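Local atomic coordinates of threonine--tRNA ligase catalytic subunit (Aeropyrum pernix, PDB entry 3A32), a protein that probably charges tRNA(Thr) with threonine in two steps, first activating the amino acid with ATP and then transferring it to the acceptor end of the tRNA. Residues A[115-119]-A[132-138]; A[366-372]-A[439-443]; A[398-402]-A[413-418]. One frame throughout, in Å; residues are numbered along the deposited sequence.

Interaction 1: residues A[115-119]-A[132-138]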
loop_
_atom_site.group_PDB
_atom_site.type_symbol
_atom_site.label_atom_id
_atom_site.label_comp_id
_atom_site.label_asym_id
_atom_site.label_seq_id
_atom_site.Cartn_x
_atom_site.Cartn_y
_atom_site.Cartn_z
ATOM N N HIS A 115 -0.383 -10.919 13.929
ATOM C CA HIS A 115 -1.242 -11.822 13.106
ATOM C C HIS A 115 -1.947 -12.848 13.965
ATOM O O HIS A 115 -3.073 -13.184 13.669
ATOM C CB HIS A 115 -0.425 -12.526 12.010
ATOM C CG HIS A 115 0.040 -11.587 10.932
ATOM N ND1 HIS A 115 0.624 -12.015 9.759
ATOM C CD2 HIS A 115 -0.035 -10.235 10.845
ATOM C CE1 HIS A 115 0.878 -10.970 8.996
ATOM N NE2 HIS A 115 0.490 -9.882 9.630
ATOM N N ILE A 116 -1.270 -13.328 15.029
ATOM C CA ILE A 116 -1.892 -14.228 16.022
ATOM C C ILE A 116 -2.952 -13.553 16.881
ATOM O O ILE A 116 -3.967 -14.155 17.147
ATOM C CB ILE A 116 -0.872 -14.929 16.931
ATOM C CG1 ILE A 116 0.024 -15.820 16.091
ATOM C CG2 ILE A 116 -1.596 -15.772 18.046
ATOM C CD1 ILE A 116 1.323 -16.047 16.803
ATOM N N LEU A 117 -2.724 -12.315 17.311
ATOM C CA LEU A 117 -3.768 -11.577 17.996
ATOM C C LEU A 117 -5.034 -11.434 17.119
ATOM O O LEU A 117 -6.174 -11.506 17.624
ATOM C CB LEU A 117 -3.259 -10.199 18.483
ATOM C CG LEU A 117 -2.259 -10.090 19.670
ATOM C CD1 LEU A 117 -1.938 -8.619 19.955
ATOM C CD2 LEU A 117 -2.759 -10.765 20.998
ATOM N N LEU A 118 -4.846 -11.210 15.819
ATOM C CA LEU A 118 -5.973 -11.078 14.884
ATOM C C LEU A 118 -6.725 -12.388 14.743
ATOM O O LEU A 118 -7.919 -12.393 14.661
ATOM C CB LEU A 118 -5.511 -10.617 13.470
ATOM C CG LEU A 118 -4.968 -9.167 13.347
ATOM C CD1 LEU A 118 -4.638 -8.753 11.916
ATOM C CD2 LEU A 118 -5.945 -8.183 13.967
ATOM N N PHE A 119 -6.013 -13.490 14.627
ATOM C CA PHE A 119 -6.630 -14.806 14.792
ATOM C C PHE A 119 -7.419 -14.912 16.127
ATOM O O PHE A 119 -8.586 -15.269 16.135
ATOM C CB PHE A 119 -5.583 -15.910 14.730
ATOM C CG PHE A 119 -6.133 -17.296 15.061
ATOM C CD1 PHE A 119 -6.929 -17.980 14.141
ATOM C CD2 PHE A 119 -5.821 -17.920 16.279
ATOM C CE1 PHE A 119 -7.435 -19.284 14.429
ATOM C CE2 PHE A 119 -6.327 -19.216 16.589
ATOM C CZ PHE A 119 -7.140 -19.895 15.645
ATOM N N LEU A 132 -10.847 -23.045 8.988
ATOM C CA LEU A 132 -9.452 -23.441 8.950
ATOM C C LEU A 132 -9.241 -24.217 7.648
ATOM O O LEU A 132 -10.131 -24.940 7.211
ATOM C CB LEU A 132 -9.118 -24.320 10.160
ATOM C CG LEU A 132 -9.310 -23.728 11.552
ATOM C CD1 LEU A 132 -8.967 -24.736 12.660
ATOM C CD2 LEU A 132 -8.508 -22.363 11.744
ATOM N N PRO A 133 -8.053 -24.109 7.039
ATOM C CA PRO A 133 -6.921 -23.288 7.529
ATOM C C PRO A 133 -7.217 -21.758 7.552
ATOM O O PRO A 133 -7.991 -21.228 6.725
ATOM C CB PRO A 133 -5.756 -23.634 6.574
ATOM C CG PRO A 133 -6.348 -24.438 5.453
ATOM C CD PRO A 133 -7.739 -24.883 5.819
ATOM N N PHE A 134 -6.610 -21.075 8.514
ATOM C CA PHE A 134 -6.720 -19.623 8.624
ATOM C C PHE A 134 -5.418 -19.072 8.083
ATOM O O PHE A 134 -4.333 -19.416 8.581
ATOM C CB PHE A 134 -6.931 -19.252 10.076
ATOM C CG PHE A 134 -6.821 -17.796 10.370
ATOM C CD1 PHE A 134 -7.936 -16.988 10.334
ATOM C CD2 PHE A 134 -5.598 -17.244 10.764
ATOM C CE1 PHE A 134 -7.834 -15.616 10.629
ATOM C CE2 PHE A 134 -5.489 -15.894 11.065
ATOM C CZ PHE A 134 -6.600 -15.079 11.015
ATOM N N LYS A 135 -5.529 -18.242 7.038
ATOM C CA LYS A 135 -4.376 -17.721 6.321
ATOM C C LYS A 135 -4.481 -16.245 6.300
ATOM O O LYS A 135 -5.512 -15.708 5.880
ATOM C CB LYS A 135 -4.332 -18.269 4.885
ATOM C CG LYS A 135 -4.538 -19.799 4.815
ATOM C CD LYS A 135 -4.255 -20.419 3.455
ATOM C CE LYS A 135 -4.654 -19.502 2.281
ATOM N NZ LYS A 135 -4.845 -20.288 1.001
ATOM N N VAL A 136 -3.416 -15.582 6.773
ATOM C CA VAL A 136 -3.357 -14.121 6.886
ATOM C C VAL A 136 -2.045 -13.604 6.202
ATOM O O VAL A 136 -0.948 -14.093 6.533
ATOM C CB VAL A 136 -3.496 -13.690 8.375
ATOM C CG1 VAL A 136 -2.374 -14.296 9.288
ATOM C CG2 VAL A 136 -3.546 -12.229 8.525
ATOM N N PHE A 137 -2.182 -12.640 5.281
ATOM C CA PHE A 137 -1.069 -12.070 4.518
ATOM C C PHE A 137 -0.852 -10.587 4.873
ATOM O O PHE A 137 -1.818 -9.851 5.022
ATOM C CB PHE A 137 -1.324 -12.124 2.996
ATOM C CG PHE A 137 -0.284 -11.375 2.199
ATOM C CD1 PHE A 137 0.987 -11.921 2.005
ATOM C CD2 PHE A 137 -0.547 -10.105 1.687
ATOM C CE1 PHE A 137 1.947 -11.245 1.321
ATOM C CE2 PHE A 137 0.429 -9.424 0.970
ATOM C CZ PHE A 137 1.672 -9.980 0.790
ATOM N N GLU A 138 0.398 -10.145 4.945
ATOM C CA GLU A 138 0.688 -8.710 5.157
ATOM C C GLU A 138 1.941 -8.303 4.404
ATOM O O GLU A 138 2.934 -9.020 4.482
ATOM C CB GLU A 138 0.842 -8.336 6.647
ATOM C CG GLU A 138 1.246 -6.892 6.845
ATOM C CD GLU A 138 1.155 -6.400 8.286
ATOM O OE1 GLU A 138 0.868 -7.201 9.226
ATOM O OE2 GLU A 138 1.400 -5.191 8.490
#

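Interaction 2: residues A[366-372]-A[439-443]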
loop_
_atom_site.group_PDB
_atom_site.type_symbol
_atom_site.label_atom_id
_atom_site.label_comp_id
_atom_site.label_asym_id
_atom_site.label_seq_id
_atom_site.Cartn_x
_atom_site.Cartn_y
_atom_site.Cartn_z
ATOM N N GLY A 366 -1.340 10.714 -24.207
ATOM C CA GLY A 366 -2.347 9.667 -24.271
ATOM C C GLY A 366 -1.972 8.475 -23.379
ATOM O O GLY A 366 -2.833 7.898 -22.685
ATOM N N LEU A 367 -0.705 8.070 -23.434
ATOM C CA LEU A 367 -0.180 6.978 -22.503
ATOM C C LEU A 367 -0.278 7.351 -21.018
ATOM O O LEU A 367 -0.644 6.515 -20.194
ATOM C CB LEU A 367 1.265 6.642 -22.852
ATOM C CG LEU A 367 1.331 5.980 -24.243
ATOM C CD1 LEU A 367 2.784 5.929 -24.648
ATOM C CD2 LEU A 367 0.701 4.604 -24.232
ATOM N N LEU A 368 0.039 8.607 -20.682
ATOM C CA LEU A 368 -0.166 9.116 -19.322
ATOM C C LEU A 368 -1.610 9.018 -18.912
ATOM O O LEU A 368 -1.884 8.573 -17.843
ATOM C CB LEU A 368 0.334 10.557 -19.158
ATOM C CG LEU A 368 1.861 10.744 -19.105
ATOM C CD1 LEU A 368 2.278 12.151 -19.537
ATOM C CD2 LEU A 368 2.358 10.454 -17.693
ATOM N N ASP A 369 -2.541 9.388 -19.785
ATOM C CA ASP A 369 -3.975 9.289 -19.478
ATOM C C ASP A 369 -4.461 7.840 -19.289
ATOM O O ASP A 369 -5.430 7.608 -18.555
ATOM C CB ASP A 369 -4.822 9.963 -20.563
ATOM C CG ASP A 369 -4.670 11.479 -20.582
ATOM O OD1 ASP A 369 -4.058 12.094 -19.653
ATOM O OD2 ASP A 369 -5.192 12.084 -21.543
ATOM N N LYS A 370 -3.821 6.870 -19.956
ATOM C CA LYS A 370 -4.109 5.440 -19.662
ATOM C C LYS A 370 -3.504 4.922 -18.340
ATOM O O LYS A 370 -3.759 3.788 -17.918
ATOM C CB LYS A 370 -3.744 4.569 -20.860
ATOM C CG LYS A 370 -4.690 4.828 -22.064
ATOM C CD LYS A 370 -4.734 3.666 -22.989
ATOM C CE LYS A 370 -5.545 3.976 -24.214
ATOM N NZ LYS A 370 -6.977 3.809 -23.901
ATOM N N GLY A 371 -2.691 5.774 -17.687
ATOM C CA GLY A 371 -2.151 5.433 -16.382
ATOM C C GLY A 371 -0.721 4.892 -16.412
ATOM O O GLY A 371 -0.267 4.304 -15.426
ATOM N N PHE A 372 -0.011 5.095 -17.530
ATOM C CA PHE A 372 1.341 4.560 -17.716
ATOM C C PHE A 372 2.397 5.511 -17.222
ATOM O O PHE A 372 2.148 6.745 -17.105
ATOM C CB PHE A 372 1.623 4.249 -19.197
ATOM C CG PHE A 372 0.784 3.120 -19.756
ATOM C CD1 PHE A 372 0.949 1.814 -19.272
ATOM C CD2 PHE A 372 -0.129 3.356 -20.773
ATOM C CE1 PHE A 372 0.216 0.754 -19.784
ATOM C CE2 PHE A 372 -0.894 2.307 -21.295
ATOM C CZ PHE A 372 -0.724 1.003 -20.766
ATOM N N VAL A 439 -1.859 5.430 -29.635
ATOM C CA VAL A 439 -1.960 5.225 -28.176
ATOM C C VAL A 439 -2.690 3.905 -27.888
ATOM O O VAL A 439 -2.269 3.129 -27.022
ATOM C CB VAL A 439 -2.623 6.441 -27.439
ATOM C CG1 VAL A 439 -3.039 6.088 -25.956
ATOM C CG2 VAL A 439 -1.706 7.683 -27.515
ATOM N N GLU A 440 -3.742 3.617 -28.643
ATOM C CA GLU A 440 -4.519 2.414 -28.394
ATOM C C GLU A 440 -3.670 1.194 -28.621
ATOM O O GLU A 440 -3.643 0.291 -27.785
ATOM C CB GLU A 440 -5.790 2.366 -29.256
ATOM C CG GLU A 440 -6.790 3.460 -28.925
ATOM C CD GLU A 440 -7.354 3.348 -27.472
ATOM O OE1 GLU A 440 -7.903 2.269 -27.122
ATOM O OE2 GLU A 440 -7.277 4.354 -26.712
ATOM N N ASN A 441 -2.944 1.211 -29.730
ATOM C CA ASN A 441 -2.070 0.127 -30.145
ATOM C C ASN A 441 -0.872 -0.083 -29.205
ATOM O O ASN A 441 -0.465 -1.230 -28.983
ATOM C CB ASN A 441 -1.563 0.394 -31.584
ATOM C CG ASN A 441 -2.675 0.283 -32.623
ATOM O OD1 ASN A 441 -3.766 -0.185 -32.312
ATOM N ND2 ASN A 441 -2.397 0.702 -33.859
ATOM N N LEU A 442 -0.292 1.008 -28.696
ATOM C CA LEU A 442 0.766 0.907 -27.702
ATOM C C LEU A 442 0.190 0.367 -26.406
ATOM O O LEU A 442 0.821 -0.494 -25.742
ATOM C CB LEU A 442 1.466 2.253 -27.474
ATOM C CG LEU A 442 2.314 2.697 -28.676
ATOM C CD1 LEU A 442 2.694 4.103 -28.596
ATOM C CD2 LEU A 442 3.583 1.850 -28.809
ATOM N N ALA A 443 -1.014 0.827 -26.041
ATOM C CA ALA A 443 -1.669 0.286 -24.835
ATOM C C ALA A 443 -1.963 -1.202 -24.970
ATOM O O ALA A 443 -1.825 -1.949 -23.983
ATOM C CB ALA A 443 -2.923 1.073 -24.457
#

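Interaction 3: residues A[398-402]-A[413-418]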
loop_
_atom_site.group_PDB
_atom_site.type_symbol
_atom_site.label_atom_id
_atom_site.label_comp_id
_atom_site.label_asym_id
_atom_site.label_seq_id
_atom_site.Cartn_x
_atom_site.Cartn_y
_atom_site.Cartn_z
ATOM N N ALA A 398 11.113 0.245 -19.956
ATOM C CA ALA A 398 10.562 -1.048 -20.389
ATOM C C ALA A 398 10.382 -1.086 -21.918
ATOM O O ALA A 398 10.787 -2.042 -22.559
ATOM C CB ALA A 398 9.216 -1.374 -19.649
ATOM N N VAL A 399 9.817 -0.030 -22.504
ATOM C CA VAL A 399 9.542 0.015 -23.956
ATOM C C VAL A 399 10.070 1.338 -24.504
ATOM O O VAL A 399 9.754 2.357 -23.926
ATOM C CB VAL A 399 7.998 -0.120 -24.237
ATOM C CG1 VAL A 399 7.677 -0.102 -25.756
ATOM C CG2 VAL A 399 7.391 -1.447 -23.604
ATOM N N ASN A 400 10.889 1.323 -25.571
ATOM C CA ASN A 400 11.287 2.544 -26.323
ATOM C C ASN A 400 10.425 2.740 -27.556
ATOM O O ASN A 400 10.267 1.800 -28.326
ATOM C CB ASN A 400 12.800 2.581 -26.739
ATOM C CG ASN A 400 13.750 2.535 -25.541
ATOM O OD1 ASN A 400 13.384 2.915 -24.407
ATOM N ND2 ASN A 400 14.985 2.033 -25.779
ATOM N N VAL A 401 9.859 3.935 -27.722
ATOM C CA VAL A 401 9.036 4.259 -28.918
ATOM C C VAL A 401 9.776 5.346 -29.683
ATOM O O VAL A 401 9.985 6.433 -29.167
ATOM C CB VAL A 401 7.570 4.699 -28.553
ATOM C CG1 VAL A 401 6.739 5.033 -29.813
ATOM C CG2 VAL A 401 6.863 3.595 -27.702
ATOM N N PHE A 402 10.262 5.008 -30.862
ATOM C CA PHE A 402 11.061 5.943 -31.654
ATOM C C PHE A 402 10.187 6.623 -32.664
ATOM O O PHE A 402 9.521 5.954 -33.468
ATOM C CB PHE A 402 12.230 5.245 -32.364
ATOM C CG PHE A 402 13.334 4.805 -31.411
ATOM C CD1 PHE A 402 14.289 5.713 -30.958
ATOM C CD2 PHE A 402 13.393 3.484 -30.956
ATOM C CE1 PHE A 402 15.295 5.319 -30.078
ATOM C CE2 PHE A 402 14.391 3.080 -30.072
ATOM C CZ PHE A 402 15.359 3.984 -29.634
ATOM N N LEU A 413 5.105 2.876 -36.169
ATOM C CA LEU A 413 6.021 3.230 -35.077
ATOM C C LEU A 413 7.121 2.187 -34.974
ATOM O O LEU A 413 6.885 1.047 -35.289
ATOM C CB LEU A 413 5.277 3.311 -33.752
ATOM C CG LEU A 413 4.166 4.367 -33.657
ATOM C CD1 LEU A 413 3.347 4.104 -32.411
ATOM C CD2 LEU A 413 4.726 5.822 -33.688
ATOM N N ASP A 414 8.299 2.587 -34.544
ATOM C CA ASP A 414 9.410 1.674 -34.250
ATOM C C ASP A 414 9.458 1.491 -32.721
ATOM O O ASP A 414 9.868 2.405 -31.975
ATOM C CB ASP A 414 10.717 2.255 -34.791
ATOM C CG ASP A 414 11.942 1.495 -34.359
ATOM O OD1 ASP A 414 11.868 0.562 -33.560
ATOM O OD2 ASP A 414 13.043 1.843 -34.839
ATOM N N VAL A 415 9.013 0.313 -32.270
ATOM C CA VAL A 415 8.735 0.074 -30.871
ATOM C C VAL A 415 9.571 -1.107 -30.405
ATOM O O VAL A 415 9.479 -2.194 -30.975
ATOM C CB VAL A 415 7.229 -0.212 -30.632
ATOM C CG1 VAL A 415 6.937 -0.577 -29.184
ATOM C CG2 VAL A 415 6.402 0.958 -31.023
ATOM N N ARG A 416 10.370 -0.880 -29.365
ATOM C CA ARG A 416 11.374 -1.814 -28.895
ATOM C C ARG A 416 11.133 -2.173 -27.435
ATOM O O ARG A 416 11.417 -1.414 -26.504
ATOM C CB ARG A 416 12.784 -1.239 -29.112
ATOM C CG ARG A 416 12.863 -0.576 -30.480
ATOM C CD ARG A 416 14.236 -0.531 -30.987
ATOM N NE ARG A 416 14.283 -0.034 -32.353
ATOM C CZ ARG A 416 15.414 0.177 -33.013
ATOM N NH1 ARG A 416 16.592 -0.067 -32.430
ATOM N NH2 ARG A 416 15.363 0.595 -34.266
ATOM N N VAL A 417 10.592 -3.361 -27.269
ATOM C CA VAL A 417 10.309 -3.965 -25.981
ATOM C C VAL A 417 11.586 -4.693 -25.531
ATOM O O VAL A 417 12.347 -5.208 -26.337
ATOM C CB VAL A 417 9.071 -4.912 -26.162
ATOM C CG1 VAL A 417 8.766 -5.688 -24.876
ATOM C CG2 VAL A 417 7.810 -4.107 -26.605
ATOM N N PHE A 418 11.895 -4.684 -24.260
ATOM C CA PHE A 418 13.104 -5.343 -23.823
ATOM C C PHE A 418 12.707 -6.741 -23.411
ATOM O O PHE A 418 11.811 -6.928 -22.577
ATOM C CB PHE A 418 13.783 -4.616 -22.654
ATOM C CG PHE A 418 15.072 -5.233 -22.302
ATOM C CD1 PHE A 418 16.270 -4.858 -23.003
ATOM C CD2 PHE A 418 15.111 -6.293 -21.365
ATOM C CE1 PHE A 418 17.504 -5.506 -22.740
ATOM C CE2 PHE A 418 16.335 -6.966 -21.094
ATOM C CZ PHE A 418 17.543 -6.562 -21.761
#

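Interaction 1: residues A[115-119]-A[132-138]
His115 and Glu138 form the polar part of this contact. His115 NE2 donates to Glu138 OE1 over 2.7 Å, and the oxygen lies close to the plane of the imidazole, receiving the N-H on its anti lone pair, away from OE2. Ring and carboxylate planes differ by only 24°, so the two groups are nearly coplanar. With CG anti to the backbone N (chi1 175°) and the chain extended beyond it, Glu138 carries its carboxylate along the ring edge, while its CB comes within 3.5 Å of His115 CE1. Thr73 also hydrogen-bonds OE1, and on the other side of the imidazole ND1 is paired with His166, a zinc ligand. His115 is thus a second-shell residue, one turn after the zinc ligand Cys112 in helix 112-126.

That helix packs on strand 134-143 of the mixed, largely antiparallel sheet of the class II catalytic core; strands 134-143 and 159-170 together form the antiparallel hairpin of class II motif 2. The axes of helix 115-119 and strand 134-138 pass 9.8 Å apart.

Apolar contacts occupy the remainder of the interface. Val136 sets CG2 over one face of the imidazole, and its CG1 touches His115 CB at 3.8 Å. Further along, Phe119 turns its edge to the face of Phe134, a T-shaped pair with centroids 5.1 Å apart: Phe119 CD1 sits above the ring, offset toward the rim, 3.7 Å from Phe134 CD2. Phe119 CE1 reaches Leu132 CD2 at 4.2 Å, and Leu46 of the second subunit packs on Phe134.

Interaction 2: residues A[366-372]-A[439-443]
Two helices of the anticodon-binding domain, an α/β fold, meet where Gly366, Leu367 and Lys370 of helix 353-369 and the turn after it touch Val439, Glu440, Leu442 and Ala443 of helix 435-457. The backbones come nearest at Gly366 and Val439, whose CA atoms are 5.9 Å apart; with no side chain on the glycine, Val439 lies directly on the main chain, CG1 at 3.7 Å from Gly366 C. Leu367 CD2 reaches Leu442 CB at 4.1 Å, the two side chains crossing at about a right angle.

A Schellman motif follows, with Gly371 at positive phi (99°) and Phe372 N bonded back to Leu367 O. The turn brings Phe372 round to put its ring edge, at CE2, 4.0 Å from Ala443 CB.

Lys370 reaches across to helix 435-457. Its CD presses tightly on Ala443 CB at 3.5 Å and its CE lies 3.7 Å from Val439 CG1. A bend at the last torsion (chi4 -81°) then turns NZ to Glu440 OE2, forming a salt bridge of 2.9 Å on the syn side of the carboxylate, 30° out of its plane. Glu440 is itself bent at chi2 to present that oxygen. The lysine therefore works twice, its methylenes extending the apolar seam and its ammonium group meeting a single oxygen of an exposed glutamate, where solvent would probably weaken the attraction.

Interaction 3: residues A[398-402]-A[413-418]
Arg416 and Asn400 face each other as a hydrogen-bonded pair of antiparallel strands, with Arg416 N giving to Asn400 O and Asn400 N to Arg416 O, both at 2.9 Å. Phe402 and Asp414 form the next hydrogen-bonded pair, through Phe402 N and Asp414 O. Beyond Val399 and Val417, Phe418 N makes a weak bond to Ala398 O. Strands 399-403 and 412-419 are neighbours in the mixed sheet of the anticodon-binding domain.

The side chain of Arg416 starts with CB 4.0 Å from Asn400 O. CG then lies in the plane of the Phe402 ring, at its edge, and CD touches Phe402 CE2 at 3.7 Å. NE stands 3.9 Å from that same CE2, which lies over one face of the guanidinium; the two planes are 63° apart, so the groups do not stack. Extended from CG to NE, the chain carries its head group to Asp414, two residues back on its own strand. There the grip is side-on: NE gives a nearly straight bond (177°) to OD1 at 2.8 Å, and NH2 reaches OD2 at 2.7 Å. A lysine here would probably lose the paired NE and NH2 grip, since its one terminal nitrogen cannot bond both oxygens side-on, leaving the Asp414 carboxylate freer to turn.

The opposite face of the sheet is apolar: Val399 CG1 meets Val415 CG1 at 3.5 Å, Val399 and Val417 lie side by side, and helix 435-457 covers Val399, Val401 and Val415. The two strands thus separate their chemistry by face, with Val399, Val401 and Val415 under the helix and, on the other side, a buried carboxylate whose charge is probably balanced chiefly by the arginine, Arg427 being a long, weak second partner.

How the interactions relate
Interactions 2 and 3 belong to one anticodon-binding domain and share helix 435-457: Leu442, which meets helix 353-369 in interaction 2, packs its CD2 3.7 Å from Val415 CG2 of interaction 3. The strand pairing is nested within the chain span that the helix contact closes. Interaction 1 lies in the catalytic core, its centre about 39 and 44 Å from the centres of the other two. All three are largely buried, yet their polar parts differ: a histidine-carboxylate bond beside the zinc site and near the second subunit in interaction 1, a salt bridge at the solvent-facing margin in interaction 2, and main-chain bonds with a bidentate ion pair in interaction 3.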